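Local structure of glycoprotein (Chandipura virus, 5MDM) at residues A61-T66 / E123-M128; K76-S81 / E112-A117. The protein probably attaches the virus to host receptors and, after endocytosis, drives fusion of the viral and endosomal membranes through an acid-induced conformational change. All coordinates share one frame; numbering follows the deposited sequence.

Interaction 1. Residues A61-T66 / E123-M128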
ATOM      1  N   ALA A  61     -38.072  11.924 -15.370  1.00157.25           N
ATOM      2  CA  ALA A  61     -39.307  12.692 -15.464  1.00159.25           C
ATOM      3  C   ALA A  61     -40.445  11.829 -15.981  1.00162.48           C
ATOM      4  O   ALA A  61     -40.298  11.127 -16.984  1.00163.49           O
ATOM      5  CB  ALA A  61     -39.115  13.903 -16.356  1.00160.10           C
ATOM      6  N   ALA A  62     -41.580  11.881 -15.294  1.00164.72           N
ATOM      7  CA  ALA A  62     -42.758  11.137 -15.723  1.00157.61           C
ATOM      8  C   ALA A  62     -44.032  11.799 -15.225  1.00150.09           C
ATOM      9  O   ALA A  62     -44.155  12.108 -14.043  1.00152.22           O
ATOM     10  CB  ALA A  62     -42.689   9.696 -15.239  1.00155.46           C
ATOM     11  N   LYS A  63     -44.976  12.017 -16.134  1.00145.06           N
ATOM     12  CA  LYS A  63     -46.284  12.538 -15.759  1.00135.39           C
ATOM     13  C   LYS A  63     -47.154  11.430 -15.171  1.00131.97           C
ATOM     14  O   LYS A  63     -47.355  10.393 -15.792  1.00121.87           O
ATOM     15  CB  LYS A  63     -46.974  13.196 -16.961  1.00122.33           C
ATOM     16  CG  LYS A  63     -46.379  14.552 -17.326  1.00121.38           C
ATOM     17  CD  LYS A  63     -47.063  15.194 -18.524  1.00121.00           C
ATOM     18  CE  LYS A  63     -46.767  14.440 -19.809  1.00124.42           C
ATOM     19  NZ  LYS A  63     -47.321  15.145 -20.999  1.00125.84           N
ATOM     20  N   TRP A  64     -47.645  11.641 -13.957  1.00139.62           N
ATOM     21  CA  TRP A  64     -48.596  10.720 -13.353  1.00152.35           C
ATOM     22  C   TRP A  64     -50.002  11.229 -13.649  1.00156.16           C
ATOM     23  O   TRP A  64     -50.389  12.309 -13.201  1.00156.43           O
ATOM     24  CB  TRP A  64     -48.368  10.597 -11.846  1.00163.92           C
ATOM     25  CG  TRP A  64     -47.060   9.949 -11.468  1.00170.16           C
ATOM     26  CD1 TRP A  64     -45.869  10.053 -12.126  1.00170.48           C
ATOM     27  CD2 TRP A  64     -46.823   9.087 -10.348  1.00173.03           C
ATOM     28  NE1 TRP A  64     -44.906   9.318 -11.482  1.00172.32           N
ATOM     29  CE2 TRP A  64     -45.466   8.714 -10.387  1.00173.32           C
ATOM     30  CE3 TRP A  64     -47.627   8.596  -9.316  1.00177.63           C
ATOM     31  CZ2 TRP A  64     -44.895   7.874  -9.435  1.00177.48           C
ATOM     32  CZ3 TRP A  64     -47.058   7.762  -8.371  1.00180.00           C
ATOM     33  CH2 TRP A  64     -45.706   7.412  -8.437  1.00179.19           C
ATOM     34  N   VAL A  65     -50.754  10.448 -14.417  1.00156.90           N
ATOM     35  CA  VAL A  65     -52.043  10.886 -14.936  1.00154.87           C
ATOM     36  C   VAL A  65     -53.225  10.142 -14.320  1.00156.16           C
ATOM     37  O   VAL A  65     -53.337   8.919 -14.435  1.00152.67           O
ATOM     38  CB  VAL A  65     -52.100  10.729 -16.469  1.00151.98           C
ATOM     39  CG1 VAL A  65     -53.477  11.101 -16.989  1.00153.58           C
ATOM     40  CG2 VAL A  65     -51.025  11.577 -17.128  1.00149.96           C
ATOM     41  N   THR A  66     -54.098  10.900 -13.663  1.00160.53           N
ATOM     42  CA  THR A  66     -55.374  10.388 -13.180  1.00160.76           C
ATOM     43  C   THR A  66     -56.459  10.761 -14.178  1.00155.43           C
ATOM     44  O   THR A  66     -56.738  11.943 -14.392  1.00150.91           O
ATOM     45  CB  THR A  66     -55.741  10.979 -11.808  1.00166.43           C
ATOM     46  OG1 THR A  66     -54.773  10.571 -10.835  1.00175.28           O
ATOM     47  CG2 THR A  66     -57.114  10.500 -11.375  1.00166.90           C
ATOM     48  N   GLU A 123     -52.953  15.740 -14.356  1.00146.13           N
ATOM     49  CA  GLU A 123     -51.617  15.155 -14.309  1.00142.62           C
ATOM     50  C   GLU A 123     -50.638  15.891 -13.393  1.00138.29           C
ATOM     51  O   GLU A 123     -50.709  17.112 -13.229  1.00131.95           O
ATOM     52  CB  GLU A 123     -51.038  15.038 -15.722  1.00143.73           C
ATOM     53  CG  GLU A 123     -51.053  16.339 -16.496  1.00149.61           C
ATOM     54  CD  GLU A 123     -50.549  16.190 -17.917  1.00154.40           C
ATOM     55  OE1 GLU A 123     -50.376  15.039 -18.370  1.00155.16           O
ATOM     56  OE2 GLU A 123     -50.330  17.225 -18.583  1.00156.47           O
ATOM     57  N   PHE A 124     -49.722  15.116 -12.813  1.00146.30           N
ATOM     58  CA  PHE A 124     -48.669  15.614 -11.930  1.00151.59           C
ATOM     59  C   PHE A 124     -47.311  15.268 -12.524  1.00149.55           C
ATOM     60  O   PHE A 124     -46.975  14.092 -12.626  1.00150.88           O
ATOM     61  CB  PHE A 124     -48.766  14.920 -10.567  1.00160.10           C
ATOM     62  CG  PHE A 124     -49.270  15.799  -9.459  1.00169.32           C
ATOM     63  CD1 PHE A 124     -49.250  17.179  -9.577  1.00172.31           C
ATOM     64  CD2 PHE A 124     -49.757  15.239  -8.289  1.00172.31           C
ATOM     65  CE1 PHE A 124     -49.713  17.983  -8.547  1.00173.64           C
ATOM     66  CE2 PHE A 124     -50.221  16.034  -7.260  1.00175.08           C
ATOM     67  CZ  PHE A 124     -50.199  17.409  -7.389  1.00174.11           C
ATOM     68  N   LEU A 125     -46.520  16.269 -12.902  1.00146.54           N
ATOM     69  CA  LEU A 125     -45.181  15.989 -13.426  1.00138.97           C
ATOM     70  C   LEU A 125     -44.208  15.619 -12.306  1.00134.44           C
ATOM     71  O   LEU A 125     -43.758  16.473 -11.540  1.00135.58           O
ATOM     72  CB  LEU A 125     -44.642  17.152 -14.260  1.00139.70           C
ATOM     73  CG  LEU A 125     -43.283  16.895 -14.920  1.00143.63           C
ATOM     74  CD1 LEU A 125     -43.211  15.483 -15.486  1.00146.16           C
ATOM     75  CD2 LEU A 125     -43.015  17.915 -16.017  1.00143.39           C
ATOM     76  N   VAL A 126     -43.887  14.334 -12.232  1.00132.51           N
ATOM     77  CA  VAL A 126     -43.072  13.789 -11.155  1.00140.28           C
ATOM     78  C   VAL A 126     -41.618  13.599 -11.574  1.00149.95           C
ATOM     79  O   VAL A 126     -41.330  12.928 -12.570  1.00157.38           O
ATOM     80  CB  VAL A 126     -43.636  12.435 -10.678  1.00139.81           C
ATOM     81  CG1 VAL A 126     -42.647  11.733  -9.756  1.00143.36           C
ATOM     82  CG2 VAL A 126     -44.982  12.632  -9.987  1.00134.67           C
ATOM     83  N   ILE A 127     -40.707  14.197 -10.809  1.00147.23           N
ATOM     84  CA  ILE A 127     -39.278  14.026 -11.042  1.00142.08           C
ATOM     85  C   ILE A 127     -38.646  13.155  -9.960  1.00140.77           C
ATOM     86  O   ILE A 127     -38.882  13.364  -8.772  1.00137.35           O
ATOM     87  CB  ILE A 127     -38.530  15.369 -11.083  1.00138.38           C
ATOM     88  CG1 ILE A 127     -39.249  16.368 -11.989  1.00134.89           C
ATOM     89  CG2 ILE A 127     -37.107  15.155 -11.567  1.00140.19           C
ATOM     90  CD1 ILE A 127     -39.071  16.090 -13.462  1.00133.31           C
ATOM     91  N   MET A 128     -37.845  12.181 -10.382  1.00146.43           N
ATOM     92  CA  MET A 128     -37.159  11.281  -9.458  1.00151.40           C
ATOM     93  C   MET A 128     -35.646  11.369  -9.652  1.00150.22           C
ATOM     94  O   MET A 128     -35.135  11.111 -10.742  1.00149.63           O
ATOM     95  CB  MET A 128     -37.636   9.840  -9.662  1.00152.16           C
ATOM     96  CG  MET A 128     -39.152   9.689  -9.666  1.00152.65           C
ATOM     97  SD  MET A 128     -39.709   8.043 -10.150  1.00244.55           S
ATOM     98  CE  MET A 128     -41.428   8.366 -10.556  1.00141.05           C
TER
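The indole of W64 carries V126 on one face and M128 at its edge. V126 CG2 sits 3.6 Å from the centroid of the five-membered ring, 15° off the normal, a CH-pi contact displaced toward the rim of the indole. M128 CE lies in the ring plane, 3.7 Å from W64 CZ2, the thioether chain running at about a right angle to the indole. With CG of W64 anti to the carbonyl carbon (chi1 -66°), the ring starts beside the backbone N. F109 meets the same ring system from a loop. Beneath these side chains, strands 61-66 and 123-128 pair antiparallel: A62 with V126 and W64 with F124 are hydrogen-bonded pairs, each contributing two N-H...O=C bonds. The straightest, W64 N to F124 O, spans 2.9 Å with an N-H...O angle of 172°. K63-L125 and V65-E123 are non-hydrogen-bonded pairs whose side chains occupy the other face. There K63 and E123 lie side by side and point the same way, E123 OE1 touching K63 CD at 3.3 Å, while K63 NZ remains 4.0 Å from E123 OE1, too far for a salt bridge. V65 CG2 packs against E123 CB, and A61 CB meets I127 CD1 at 3.6 Å. The chemistry is thus two-sided: backbone bonds fix the register of this antiparallel strand pair in the fusion domain, one face carries W64 and V126, with the methyl end of M128, a residue that interacts with host vimentin, reaching the indole edge, and on the other E123 and K63 would attract each other only loosely.

Interaction 2. Residues K76-S81 / E112-A117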
ATOM      1  N   LYS A  76     -68.339   5.850 -12.056  1.00237.57           N
ATOM      2  CA  LYS A  76     -67.214   6.728 -12.357  1.00227.50           C
ATOM      3  C   LYS A  76     -65.965   5.893 -12.614  1.00218.93           C
ATOM      4  O   LYS A  76     -65.363   5.366 -11.679  1.00218.56           O
ATOM      5  CB  LYS A  76     -66.960   7.695 -11.200  1.00222.00           C
ATOM      6  CG  LYS A  76     -68.102   8.658 -10.931  1.00217.37           C
ATOM      7  CD  LYS A  76     -67.826   9.503  -9.698  1.00209.80           C
ATOM      8  CE  LYS A  76     -66.494  10.223  -9.812  1.00199.01           C
ATOM      9  NZ  LYS A  76     -66.199  11.041  -8.605  1.00194.12           N
ATOM     10  N   TYR A  77     -65.583   5.770 -13.880  1.00211.55           N
ATOM     11  CA  TYR A  77     -64.421   4.968 -14.243  1.00208.69           C
ATOM     12  C   TYR A  77     -63.136   5.792 -14.187  1.00205.16           C
ATOM     13  O   TYR A  77     -62.879   6.622 -15.058  1.00206.64           O
ATOM     14  CB  TYR A  77     -64.601   4.342 -15.629  1.00210.45           C
ATOM     15  CG  TYR A  77     -63.536   3.327 -15.986  1.00214.48           C
ATOM     16  CD1 TYR A  77     -63.264   2.253 -15.145  1.00214.53           C
ATOM     17  CD2 TYR A  77     -62.813   3.434 -17.167  1.00215.14           C
ATOM     18  CE1 TYR A  77     -62.294   1.321 -15.466  1.00213.32           C
ATOM     19  CE2 TYR A  77     -61.842   2.505 -17.498  1.00214.66           C
ATOM     20  CZ  TYR A  77     -61.587   1.451 -16.642  1.00214.19           C
ATOM     21  OH  TYR A  77     -60.622   0.525 -16.965  1.00213.12           O
ATOM     22  N   ILE A  78     -62.339   5.556 -13.149  1.00198.96           N
ATOM     23  CA  ILE A  78     -61.074   6.259 -12.974  1.00189.43           C
ATOM     24  C   ILE A  78     -59.901   5.336 -13.272  1.00187.29           C
ATOM     25  O   ILE A  78     -59.812   4.238 -12.721  1.00191.86           O
ATOM     26  CB  ILE A  78     -60.914   6.792 -11.536  1.00181.68           C
ATOM     27  CG1 ILE A  78     -62.161   7.566 -11.105  1.00180.65           C
ATOM     28  CG2 ILE A  78     -59.668   7.658 -11.420  1.00175.99           C
ATOM     29  CD1 ILE A  78     -62.395   8.831 -11.887  1.00175.96           C
ATOM     30  N   THR A  79     -59.005   5.779 -14.147  1.00178.97           N
ATOM     31  CA  THR A  79     -57.795   5.019 -14.431  1.00172.86           C
ATOM     32  C   THR A  79     -56.562   5.805 -14.010  1.00170.42           C
ATOM     33  O   THR A  79     -56.599   7.031 -13.907  1.00172.23           O
ATOM     34  CB  THR A  79     -57.678   4.646 -15.922  1.00165.40           C
ATOM     35  OG1 THR A  79     -57.753   5.830 -16.724  1.00159.31           O
ATOM     36  CG2 THR A  79     -58.796   3.698 -16.322  1.00163.57           C
ATOM     37  N   HIS A  80     -55.473   5.090 -13.760  1.00166.00           N
ATOM     38  CA  HIS A  80     -54.220   5.717 -13.367  1.00164.48           C
ATOM     39  C   HIS A  80     -53.083   5.248 -14.267  1.00163.15           C
ATOM     40  O   HIS A  80     -52.822   4.051 -14.373  1.00163.48           O
ATOM     41  CB  HIS A  80     -53.904   5.398 -11.906  1.00163.55           C
ATOM     42  CG  HIS A  80     -54.753   6.147 -10.925  1.00158.21           C
ATOM     43  ND1 HIS A  80     -55.078   5.641  -9.686  1.00160.25           N
ATOM     44  CD2 HIS A  80     -55.336   7.368 -10.998  1.00149.22           C
ATOM     45  CE1 HIS A  80     -55.828   6.515  -9.039  1.00154.60           C
ATOM     46  NE2 HIS A  80     -55.997   7.572  -9.812  1.00146.56           N
ATOM     47  N   SER A  81     -52.412   6.194 -14.917  1.00160.69           N
ATOM     48  CA  SER A  81     -51.299   5.861 -15.800  1.00158.30           C
ATOM     49  C   SER A  81     -50.058   6.680 -15.464  1.00160.82           C
ATOM     50  O   SER A  81     -50.134   7.656 -14.721  1.00166.42           O
ATOM     51  CB  SER A  81     -51.688   6.086 -17.262  1.00154.50           C
ATOM     52  OG  SER A  81     -51.930   7.458 -17.518  1.00151.25           O
ATOM     53  N   GLU A 112     -58.840  13.050  -8.488  1.00194.18           N
ATOM     54  CA  GLU A 112     -59.745  12.844  -9.613  1.00193.52           C
ATOM     55  C   GLU A 112     -60.382  14.151 -10.068  1.00193.81           C
ATOM     56  O   GLU A 112     -60.918  14.908  -9.259  1.00194.33           O
ATOM     57  CB  GLU A 112     -60.834  11.836  -9.242  1.00191.87           C
ATOM     58  CG  GLU A 112     -60.300  10.505  -8.742  1.00192.48           C
ATOM     59  CD  GLU A 112     -61.400   9.588  -8.253  1.00199.40           C
ATOM     60  OE1 GLU A 112     -61.078   8.518  -7.693  1.00199.52           O
ATOM     61  OE2 GLU A 112     -62.587   9.937  -8.427  1.00204.91           O
ATOM     62  N   SER A 113     -60.310  14.412 -11.368  1.00192.28           N
ATOM     63  CA  SER A 113     -60.946  15.584 -11.952  1.00190.14           C
ATOM     64  C   SER A 113     -62.030  15.138 -12.929  1.00205.08           C
ATOM     65  O   SER A 113     -61.759  14.908 -14.110  1.00210.03           O
ATOM     66  CB  SER A 113     -59.910  16.457 -12.660  1.00168.68           C
ATOM     67  OG  SER A 113     -60.491  17.662 -13.124  1.00160.13           O
ATOM     68  N   CYS A 114     -63.256  15.015 -12.431  1.00209.63           N
ATOM     69  CA  CYS A 114     -64.346  14.439 -13.213  1.00216.18           C
ATOM     70  C   CYS A 114     -65.286  15.470 -13.827  1.00223.21           C
ATOM     71  O   CYS A 114     -65.484  16.558 -13.284  1.00223.58           O
ATOM     72  CB  CYS A 114     -65.147  13.449 -12.364  1.00217.28           C
ATOM     73  SG  CYS A 114     -64.253  11.937 -11.952  1.00303.64           S
ATOM     74  N   GLY A 115     -65.861  15.108 -14.968  1.00228.33           N
ATOM     75  CA  GLY A 115     -66.866  15.917 -15.627  1.00231.65           C
ATOM     76  C   GLY A 115     -68.021  15.037 -16.061  1.00237.62           C
ATOM     77  O   GLY A 115     -68.395  14.099 -15.357  1.00238.78           O
ATOM     78  N   TYR A 116     -68.589  15.336 -17.224  1.00242.40           N
ATOM     79  CA  TYR A 116     -69.675  14.533 -17.774  1.00247.79           C
ATOM     80  C   TYR A 116     -69.654  14.594 -19.297  1.00250.06           C
ATOM     81  O   TYR A 116     -69.376  15.645 -19.877  1.00251.00           O
ATOM     82  CB  TYR A 116     -71.029  15.008 -17.238  1.00247.71           C
ATOM     83  CG  TYR A 116     -72.184  14.095 -17.585  1.00245.51           C
ATOM     84  CD1 TYR A 116     -72.469  12.980 -16.808  1.00244.24           C
ATOM     85  CD2 TYR A 116     -72.990  14.347 -18.689  1.00243.60           C
ATOM     86  CE1 TYR A 116     -73.522  12.140 -17.120  1.00243.17           C
ATOM     87  CE2 TYR A 116     -74.045  13.513 -19.008  1.00242.82           C
ATOM     88  CZ  TYR A 116     -74.306  12.412 -18.220  1.00242.17           C
ATOM     89  OH  TYR A 116     -75.355  11.581 -18.534  1.00240.73           O
ATOM     90  N   ALA A 117     -69.935  13.458 -19.933  1.00248.83           N
ATOM     91  CA  ALA A 117     -69.916  13.337 -21.391  1.00243.55           C
ATOM     92  C   ALA A 117     -68.569  13.740 -21.990  1.00236.45           C
ATOM     93  O   ALA A 117     -68.487  14.134 -23.154  1.00233.74           O
ATOM     94  CB  ALA A 117     -71.055  14.140 -22.020  1.00243.61           C
TER
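Apolar contact between I78 and C114 forms the middle of this surface contact, where I78 CD1 comes to 3.6 Å from C114 SG. That sulfur is disulfide-bonded to C68 of strand 56-69, and I78 also touches C68, so the isoleucine packs against both cysteines of the bridge. C114 SG meets a second side chain too, K76 CE at 3.5 Å. Mixed contacts follow: the carboxylate end of E112 crosses the I78 side chain, with E112 CD 3.6 Å from I78 CG1 and E112 OE2 equally close to I78 CD1. CG of E112 is anti to the carbonyl carbon (chi1 -55°), and the chain beyond it is extended, which carries the carboxylate across the isoleucine. The charged contact is a long salt bridge, K76 NZ to E112 OE2 at 3.8 Å; the lysine bends at chi3 (55°), placing CE beside the sulfur. Segment 76-81, the start of strand 77-85 and the residue before it, therefore meets loop 112-117 through side chains near the tip of the fusion domain. Chemically, the covalent bond to C68 anchors the loop, I78 supplies apolar cover beside it, and the attraction between K76 and E112 is probably weak at this separation.

Overall arrangement
From the N terminus the chain runs through strand 56-69, which supplies 61-66, turns back into strand 77-85, which supplies all of 76-81 but K76, then passes through helix 89-101 and loop 112-117 before returning in strand 120-131. Interaction 2 closes the inner loop, with 30 residues between its segments; interaction 1 encloses it, with 56. Strand 56-69 lies between the other two in one antiparallel sheet, and V65 N probably bonds to S81 O, between strands 56-69 and 77-85. T66 packs on H80, I78 and E112, bringing the contacts together although their centres are about 17 Å apart. Interaction 1 joins two strands of that sheet; interaction 2 ties its strand 77-85 to the loop.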